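Local coordinates for sortase family protein (Clostridium perfringens, PDB 6IXZ) that probably acts as a cysteine transpeptidase of the sortase C class, the enzymes that join pilin subunits into covalent polymers, at residues Ser12-Lys17 with Gly58-Tyr63; Lys31-Tyr36 with Leu53-Gly58. All coordinates share one frame; numbering follows the deposited sequence.

Interaction 1 of 2, residues Ser12-Lys17 with Gly58-Tyr63; sequences SDYTEK and GDVLGY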
ATOM      1  N   SER A  12     -14.151   7.907   4.643  1.00 34.87           N
ATOM      2  CA  SER A  12     -14.938   8.416   5.777  1.00 32.47           C
ATOM      3  C   SER A  12     -15.311   7.327   6.779  1.00 27.09           C
ATOM      4  O   SER A  12     -15.079   7.471   7.974  1.00 22.87           O
ATOM      5  CB  SER A  12     -16.216   9.099   5.271  1.00 33.62           C
ATOM      6  OG  SER A  12     -16.951   9.646   6.351  1.00 33.28           O
ATOM      7  N   ASP A  13     -15.909   6.250   6.272  1.00 26.49           N
ATOM      8  CA  ASP A  13     -16.216   5.062   7.055  1.00 29.08           C
ATOM      9  C   ASP A  13     -15.021   4.589   7.867  1.00 33.26           C
ATOM     10  O   ASP A  13     -15.162   4.213   9.029  1.00 31.29           O
ATOM     11  CB  ASP A  13     -16.594   3.910   6.113  1.00 32.25           C
ATOM     12  CG  ASP A  13     -17.962   4.056   5.538  1.00 31.11           C
ATOM     13  OD1 ASP A  13     -18.369   3.174   4.747  1.00 30.00           O
ATOM     14  OD2 ASP A  13     -18.637   5.029   5.909  1.00 29.49           O
ATOM     15  N   TYR A  14     -13.882   4.446   7.188  1.00 28.43           N
ATOM     16  CA  TYR A  14     -12.682   3.909   7.811  1.00 27.05           C
ATOM     17  C   TYR A  14     -12.264   4.778   8.992  1.00 27.93           C
ATOM     18  O   TYR A  14     -11.934   4.269  10.056  1.00 25.86           O
ATOM     19  CB  TYR A  14     -11.520   3.847   6.820  1.00 30.68           C
ATOM     20  CG  TYR A  14     -10.180   3.766   7.516  1.00 24.09           C
ATOM     21  CD1 TYR A  14      -9.694   2.546   7.965  1.00 26.42           C
ATOM     22  CD2 TYR A  14      -9.448   4.912   7.801  1.00 24.27           C
ATOM     23  CE1 TYR A  14      -8.515   2.462   8.684  1.00 22.31           C
ATOM     24  CE2 TYR A  14      -8.271   4.843   8.517  1.00 25.58           C
ATOM     25  CZ  TYR A  14      -7.816   3.612   8.973  1.00 22.05           C
ATOM     26  OH  TYR A  14      -6.620   3.538   9.644  1.00 21.64           O
ATOM     27  N   THR A  15     -12.277   6.091   8.799  1.00 28.84           N
ATOM     28  CA  THR A  15     -11.861   7.009   9.853  1.00 32.30           C
ATOM     29  C   THR A  15     -12.807   6.922  11.063  1.00 33.01           C
ATOM     30  O   THR A  15     -12.388   6.635  12.182  1.00 27.82           O
ATOM     31  CB  THR A  15     -11.811   8.448   9.329  1.00 37.63           C
ATOM     32  OG1 THR A  15     -10.901   8.525   8.222  1.00 46.72           O
ATOM     33  CG2 THR A  15     -11.354   9.405  10.426  1.00 47.34           C
ATOM     34  N   GLU A  16     -14.101   7.072  10.837  1.00 36.71           N
ATOM     35  CA  GLU A  16     -15.028   6.930  11.949  1.00 42.05           C
ATOM     36  C   GLU A  16     -14.720   5.651  12.712  1.00 39.34           C
ATOM     37  O   GLU A  16     -14.725   5.649  13.937  1.00 32.10           O
ATOM     38  CB  GLU A  16     -16.486   6.907  11.485  1.00 48.99           C
ATOM     39  CG  GLU A  16     -17.469   7.160  12.625  1.00 56.65           C
ATOM     40  CD  GLU A  16     -18.761   6.371  12.492  1.00 64.30           C
ATOM     41  OE1 GLU A  16     -19.298   5.933  13.535  1.00 71.78           O
ATOM     42  OE2 GLU A  16     -19.253   6.210  11.354  1.00 59.87           O
ATOM     43  N   LYS A  17     -14.513   4.561  11.977  1.00 37.40           N
ATOM     44  CA  LYS A  17     -14.524   3.220  12.549  1.00 37.79           C
ATOM     45  C   LYS A  17     -13.242   2.933  13.330  1.00 39.19           C
ATOM     46  O   LYS A  17     -13.283   2.339  14.413  1.00 42.46           O
ATOM     47  CB  LYS A  17     -14.703   2.174  11.452  1.00 40.90           C
ATOM     48  CG  LYS A  17     -14.230   0.786  11.850  1.00 41.67           C
ATOM     49  CD  LYS A  17     -14.473  -0.245  10.757  1.00 51.63           C
ATOM     50  CE  LYS A  17     -13.665  -1.514  11.009  1.00 57.12           C
ATOM     51  NZ  LYS A  17     -14.115  -2.668  10.178  1.00 66.41           N
ATOM     52  N   GLY A  58      -9.940  -7.578   1.040  1.00 36.09           N
ATOM     53  CA  GLY A  58     -11.025  -6.613   0.914  1.00 30.92           C
ATOM     54  C   GLY A  58     -11.164  -5.651   2.074  1.00 27.88           C
ATOM     55  O   GLY A  58     -11.918  -4.690   1.995  1.00 25.35           O
ATOM     56  N   ASP A  59     -10.435  -5.884   3.155  1.00 28.40           N
ATOM     57  CA  ASP A  59     -10.502  -4.962   4.291  1.00 29.78           C
ATOM     58  C   ASP A  59      -9.777  -3.656   3.950  1.00 25.50           C
ATOM     59  O   ASP A  59      -8.824  -3.666   3.199  1.00 22.81           O
ATOM     60  CB  ASP A  59      -9.907  -5.604   5.538  1.00 33.11           C
ATOM     61  CG  ASP A  59     -10.795  -6.721   6.119  1.00 35.92           C
ATOM     62  OD1 ASP A  59     -10.371  -7.356   7.108  1.00 40.37           O
ATOM     63  OD2 ASP A  59     -11.874  -7.010   5.547  1.00 33.76           O
ATOM     64  N   VAL A  60     -10.248  -2.529   4.466  1.00 28.50           N
ATOM     65  CA  VAL A  60      -9.525  -1.282   4.272  1.00 27.59           C
ATOM     66  C   VAL A  60      -8.691  -0.958   5.506  1.00 28.08           C
ATOM     67  O   VAL A  60      -9.178  -1.019   6.637  1.00 26.58           O
ATOM     68  CB  VAL A  60     -10.445  -0.123   3.815  1.00 32.56           C
ATOM     69  CG1 VAL A  60     -11.891  -0.563   3.703  1.00 33.53           C
ATOM     70  CG2 VAL A  60     -10.302   1.133   4.665  1.00 26.09           C
ATOM     71  N   LEU A  61      -7.426  -0.644   5.260  1.00 27.33           N
ATOM     72  CA  LEU A  61      -6.399  -0.466   6.284  1.00 23.51           C
ATOM     73  C   LEU A  61      -6.117   1.013   6.562  1.00 22.94           C
ATOM     74  O   LEU A  61      -5.389   1.357   7.494  1.00 24.86           O
ATOM     75  CB  LEU A  61      -5.099  -1.094   5.793  1.00 26.10           C
ATOM     76  CG  LEU A  61      -5.183  -2.524   5.268  1.00 25.47           C
ATOM     77  CD1 LEU A  61      -3.824  -2.961   4.743  1.00 24.84           C
ATOM     78  CD2 LEU A  61      -5.666  -3.443   6.377  1.00 26.69           C
ATOM     79  N   GLY A  62      -6.630   1.877   5.703  1.00 17.75           N
ATOM     80  CA  GLY A  62      -6.402   3.296   5.844  1.00 19.41           C
ATOM     81  C   GLY A  62      -6.429   3.949   4.484  1.00 17.73           C
ATOM     82  O   GLY A  62      -7.086   3.436   3.560  1.00 18.86           O
ATOM     83  N   TYR A  63      -5.653   5.020   4.328  1.00 16.52           N
ATOM     84  CA  TYR A  63      -5.501   5.666   3.029  1.00 18.86           C
ATOM     85  C   TYR A  63      -4.113   6.291   2.746  1.00 18.84           C
ATOM     86  O   TYR A  63      -3.277   6.480   3.634  1.00 20.95           O
ATOM     87  CB  TYR A  63      -6.585   6.727   2.850  1.00 22.44           C
ATOM     88  CG  TYR A  63      -6.567   7.793   3.919  1.00 26.08           C
ATOM     89  CD1 TYR A  63      -6.005   9.046   3.675  1.00 31.17           C
ATOM     90  CD2 TYR A  63      -7.066   7.529   5.191  1.00 26.59           C
ATOM     91  CE1 TYR A  63      -5.957  10.008   4.677  1.00 32.98           C
ATOM     92  CE2 TYR A  63      -7.029   8.480   6.189  1.00 29.42           C
ATOM     93  CZ  TYR A  63      -6.508   9.723   5.923  1.00 30.78           C
ATOM     94  OH  TYR A  63      -6.494  10.663   6.924  1.00 40.35           O
TER
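Helix 5-18, near the N-terminus, lies across the first strand of the sortase beta-barrel, 60-66, and Y14 meets V60, L61 and G62 where the two come together. The segment axes run nearly perpendicular, at 102°, and approach to 8.7 Å; Y14 does most of the bridging. CG of Y14 is anti to the backbone N (chi1 160°), and the ring beyond it lies against G62. There the CA of G62 sits over one ring face, 3.5 Å from the centroid and offset toward the rim, which makes a CH-pi contact. The ring lies against the main chain here, its CZ 3.4 Å from G62 CA; the backbone angles of G62 by themselves call for glycine. Nearer the root of the tyrosine, the CG2 methyl of V60 packs against both CB and CD1, at 3.6 Å from Y14 CD1, and the two side chains cross obliquely. On the other flank, Y14 CD2 approaches the edge of the Y63 ring, 4.4 Å from Y63 CD2, while Y63 itself stacks on H134. The phenol oxygen ends 3.3 Å from L61 O and has a weak hydrogen bond with L136 N. The contact thus rests on dispersion and CH-pi attraction, with the hydroxyl of a buried tyrosine given a weak backbone partner in L136 N.

Interaction 2 of 2, residues Lys31-Tyr36 with Leu53-Gly58; sequences KNINKY and LNIHEG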
ATOM      1  N   LYS A  31       0.886  -5.009  16.697  1.00 23.63           N
ATOM      2  CA  LYS A  31       1.864  -6.005  17.136  1.00 21.73           C
ATOM      3  C   LYS A  31       1.811  -7.249  16.287  1.00 20.36           C
ATOM      4  O   LYS A  31       2.832  -7.834  15.979  1.00 22.23           O
ATOM      5  CB  LYS A  31       1.629  -6.433  18.589  1.00 24.41           C
ATOM      6  CG  LYS A  31       2.317  -5.546  19.619  1.00 28.17           C
ATOM      7  CD  LYS A  31       2.473  -6.295  20.931  1.00 29.43           C
ATOM      8  CE  LYS A  31       1.160  -6.496  21.643  1.00 29.06           C
ATOM      9  NZ  LYS A  31       1.356  -7.347  22.856  1.00 31.04           N
ATOM     10  N   ASN A  32       0.608  -7.697  15.974  1.00 21.57           N
ATOM     11  CA  ASN A  32       0.455  -8.895  15.176  1.00 21.55           C
ATOM     12  C   ASN A  32       0.858  -8.675  13.705  1.00 20.33           C
ATOM     13  O   ASN A  32       1.520  -9.525  13.103  1.00 22.96           O
ATOM     14  CB  ASN A  32      -0.972  -9.409  15.296  1.00 25.49           C
ATOM     15  CG  ASN A  32      -1.269  -9.991  16.668  1.00 30.47           C
ATOM     16  OD1 ASN A  32      -0.460 -10.716  17.236  1.00 31.56           O
ATOM     17  ND2 ASN A  32      -2.450  -9.704  17.185  1.00 34.39           N
ATOM     18  N   ILE A  33       0.567  -7.493  13.171  1.00 22.04           N
ATOM     19  CA  ILE A  33       1.077  -7.123  11.860  1.00 25.46           C
ATOM     20  C   ILE A  33       2.603  -7.035  11.868  1.00 23.46           C
ATOM     21  O   ILE A  33       3.284  -7.449  10.910  1.00 19.11           O
ATOM     22  CB  ILE A  33       0.501  -5.782  11.404  1.00 25.39           C
ATOM     23  CG1 ILE A  33      -1.012  -5.910  11.187  1.00 27.18           C
ATOM     24  CG2 ILE A  33       1.199  -5.312  10.134  1.00 29.79           C
ATOM     25  CD1 ILE A  33      -1.719  -4.583  11.064  1.00 27.99           C
ATOM     26  N   ASN A  34       3.144  -6.460  12.941  1.00 23.95           N
ATOM     27  CA  ASN A  34       4.579  -6.323  13.049  1.00 22.89           C
ATOM     28  C   ASN A  34       5.236  -7.706  13.052  1.00 23.05           C
ATOM     29  O   ASN A  34       6.188  -7.927  12.312  1.00 19.45           O
ATOM     30  CB  ASN A  34       4.961  -5.490  14.290  1.00 22.65           C
ATOM     31  CG  ASN A  34       4.973  -4.006  14.002  1.00 23.99           C
ATOM     32  OD1 ASN A  34       5.047  -3.601  12.844  1.00 21.02           O
ATOM     33  ND2 ASN A  34       4.902  -3.182  15.049  1.00 22.15           N
ATOM     34  N   LYS A  35       4.609  -8.672  13.735  1.00 25.28           N
ATOM     35  CA  LYS A  35       5.090 -10.069  13.784  1.00 24.97           C
ATOM     36  C   LYS A  35       5.048 -10.720  12.416  1.00 26.98           C
ATOM     37  O   LYS A  35       5.979 -11.414  12.006  1.00 29.00           O
ATOM     38  CB  LYS A  35       4.211 -10.909  14.707  1.00 33.97           C
ATOM     39  CG  LYS A  35       4.899 -11.379  15.967  1.00 45.34           C
ATOM     40  CD  LYS A  35       4.306 -12.692  16.462  1.00 58.35           C
ATOM     41  CE  LYS A  35       5.260 -13.395  17.417  1.00 64.70           C
ATOM     42  NZ  LYS A  35       4.552 -14.252  18.411  1.00 70.98           N
ATOM     43  N   TYR A  36       3.926 -10.543  11.738  1.00 26.51           N
ATOM     44  CA  TYR A  36       3.755 -11.046  10.383  1.00 24.15           C
ATOM     45  C   TYR A  36       4.853 -10.565   9.436  1.00 22.32           C
ATOM     46  O   TYR A  36       5.589 -11.375   8.873  1.00 28.45           O
ATOM     47  CB  TYR A  36       2.387 -10.616   9.849  1.00 25.07           C
ATOM     48  CG  TYR A  36       2.225 -10.919   8.387  1.00 24.14           C
ATOM     49  CD1 TYR A  36       2.103 -12.230   7.949  1.00 22.89           C
ATOM     50  CD2 TYR A  36       2.407  -9.920   7.430  1.00 26.31           C
ATOM     51  CE1 TYR A  36       2.003 -12.517   6.599  1.00 25.75           C
ATOM     52  CE2 TYR A  36       2.307 -10.196   6.076  1.00 24.99           C
ATOM     53  CZ  TYR A  36       2.102 -11.493   5.665  1.00 26.12           C
ATOM     54  OH  TYR A  36       2.010 -11.755   4.321  1.00 27.84           O
ATOM     55  N   LEU A  53      -5.123 -12.056  12.593  1.00 51.49           N
ATOM     56  CA  LEU A  53      -5.083 -10.651  12.188  1.00 40.09           C
ATOM     57  C   LEU A  53      -6.495 -10.160  11.893  1.00 47.63           C
ATOM     58  O   LEU A  53      -6.825  -8.995  12.122  1.00 44.21           O
ATOM     59  CB  LEU A  53      -4.179 -10.443  10.965  1.00 42.71           C
ATOM     60  CG  LEU A  53      -2.721 -10.925  11.056  1.00 40.90           C
ATOM     61  CD1 LEU A  53      -1.841 -10.220  10.030  1.00 36.39           C
ATOM     62  CD2 LEU A  53      -2.174 -10.712  12.452  1.00 42.90           C
ATOM     63  N   ASN A  54      -7.344 -11.081  11.442  1.00 46.47           N
ATOM     64  CA  ASN A  54      -8.684 -10.747  10.971  1.00 55.21           C
ATOM     65  C   ASN A  54      -8.640  -9.607   9.949  1.00 50.86           C
ATOM     66  O   ASN A  54      -9.585  -8.830   9.798  1.00 39.35           O
ATOM     67  CB  ASN A  54      -9.612 -10.412  12.147  1.00 63.04           C
ATOM     68  CG  ASN A  54     -10.906 -11.204  12.101  1.00 76.00           C
ATOM     69  OD1 ASN A  54     -11.996 -10.635  12.008  1.00 85.34           O
ATOM     70  ND2 ASN A  54     -10.787 -12.529  12.077  1.00 78.56           N
ATOM     71  N   ILE A  55      -7.532  -9.532   9.227  1.00 51.85           N
ATOM     72  CA  ILE A  55      -7.503  -8.779   7.991  1.00 45.48           C
ATOM     73  C   ILE A  55      -7.776  -9.746   6.857  1.00 42.55           C
ATOM     74  O   ILE A  55      -7.089 -10.750   6.708  1.00 41.34           O
ATOM     75  CB  ILE A  55      -6.162  -8.059   7.808  1.00 43.37           C
ATOM     76  CG1 ILE A  55      -5.893  -7.206   9.050  1.00 42.64           C
ATOM     77  CG2 ILE A  55      -6.205  -7.195   6.553  1.00 43.51           C
ATOM     78  CD1 ILE A  55      -4.590  -6.449   9.027  1.00 40.84           C
ATOM     79  N   HIS A  56      -8.918  -9.560   6.220  1.00 39.35           N
ATOM     80  CA  HIS A  56      -9.282 -10.371   5.078  1.00 47.73           C
ATOM     81  C   HIS A  56      -9.013  -9.561   3.832  1.00 41.75           C
ATOM     82  O   HIS A  56      -9.154  -8.329   3.830  1.00 40.41           O
ATOM     83  CB  HIS A  56     -10.767 -10.742   5.125  1.00 49.31           C
ATOM     84  CG  HIS A  56     -11.165 -11.509   6.345  1.00 60.37           C
ATOM     85  ND1 HIS A  56     -11.126 -10.966   7.612  1.00 65.17           N
ATOM     86  CD2 HIS A  56     -11.688 -12.749   6.483  1.00 64.71           C
ATOM     87  CE1 HIS A  56     -11.563 -11.856   8.483  1.00 64.55           C
ATOM     88  NE2 HIS A  56     -11.910 -12.948   7.824  1.00 65.54           N
ATOM     89  N   GLU A  57      -8.671 -10.256   2.759  1.00 46.00           N
ATOM     90  CA  GLU A  57      -8.943  -9.757   1.423  1.00 45.03           C
ATOM     91  C   GLU A  57     -10.147  -8.825   1.458  1.00 40.93           C
ATOM     92  O   GLU A  57     -11.225  -9.212   1.913  1.00 41.02           O
ATOM     93  CB  GLU A  57      -9.243 -10.924   0.490  1.00 51.02           C
ATOM     94  CG  GLU A  57      -8.137 -11.222  -0.500  1.00 57.49           C
ATOM     95  CD  GLU A  57      -8.691 -11.566  -1.861  1.00 52.86           C
ATOM     96  OE1 GLU A  57      -9.918 -11.784  -1.950  1.00 43.92           O
ATOM     97  OE2 GLU A  57      -7.916 -11.550  -2.841  1.00 52.97           O
ATOM     98  N   GLY A  58      -9.940  -7.578   1.040  1.00 36.09           N
ATOM     99  CA  GLY A  58     -11.025  -6.613   0.914  1.00 30.92           C
ATOM    100  C   GLY A  58     -11.164  -5.651   2.074  1.00 27.88           C
ATOM    101  O   GLY A  58     -11.918  -4.690   1.995  1.00 25.35           O
TER
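L53 packs against N32 and Y36, and I55 against I33, where the loop leading into strand 60-66 lies beside helix 23-41. The closest fit is at CD2 of L53, a residue whose CG is anti to the carbonyl carbon (chi1 -56°) and whose two methyls divide the work. CD2 presses on the aliphatic root of the asparagine, 3.4 Å from N32 CB, and continues onto the helix backbone, 3.9 Å from N32 C. CD1 goes instead to the next turn and lies 4.3 Å from Y36 CB. The leucine therefore spans N32 and Y36, two residues a helical turn apart and joined by the backbone bond from Y36 N to N32 O. Beside it the fit is easier: the side chains of I33 and I55 cross at about a right angle and meet by their terminal methyls, with I33 CD1 4.0 Å from I55 CD1. I33 also touches V98 and L136, which brings this part of the helix up to the rest of the fold.

Beyond these apolar groups the loop turns to solvent. N54 is exposed and poorly ordered, and H56 ND1 gives N54 O only a weak hydrogen bond, 3.4 Å long. E57, likewise exposed, sends OE2 to S80 OG rather than to the helix. No hydrogen bond passes between the two segments, so their association rests on shape fit and burial of aliphatic surface: close where L53 CD2 meets N32, looser at L53 CD1 and at the isoleucine methyls, and without a polar bond to fix its geometry.

Interactions 1 and 2 show how one connection can seat two consecutive helices: L53 and I55 pack on helix 23-41, and from the shared G58 the chain runs on into the strand that meets helix 5-18. Their centres are 15 Å apart, yet they touch directly, with L61 CD2 3.8 Å from I55 CG2. The link is also polar, since D59 OD1 accepts a hydrogen bond from H56 N across the junction. L136 lies next to both, bonded weakly to Y14 through its backbone N and touched by the I33 side chain. Both contacts lie away from the predicted catalytic residues H110 and C172, and are packing of the helices around the fold.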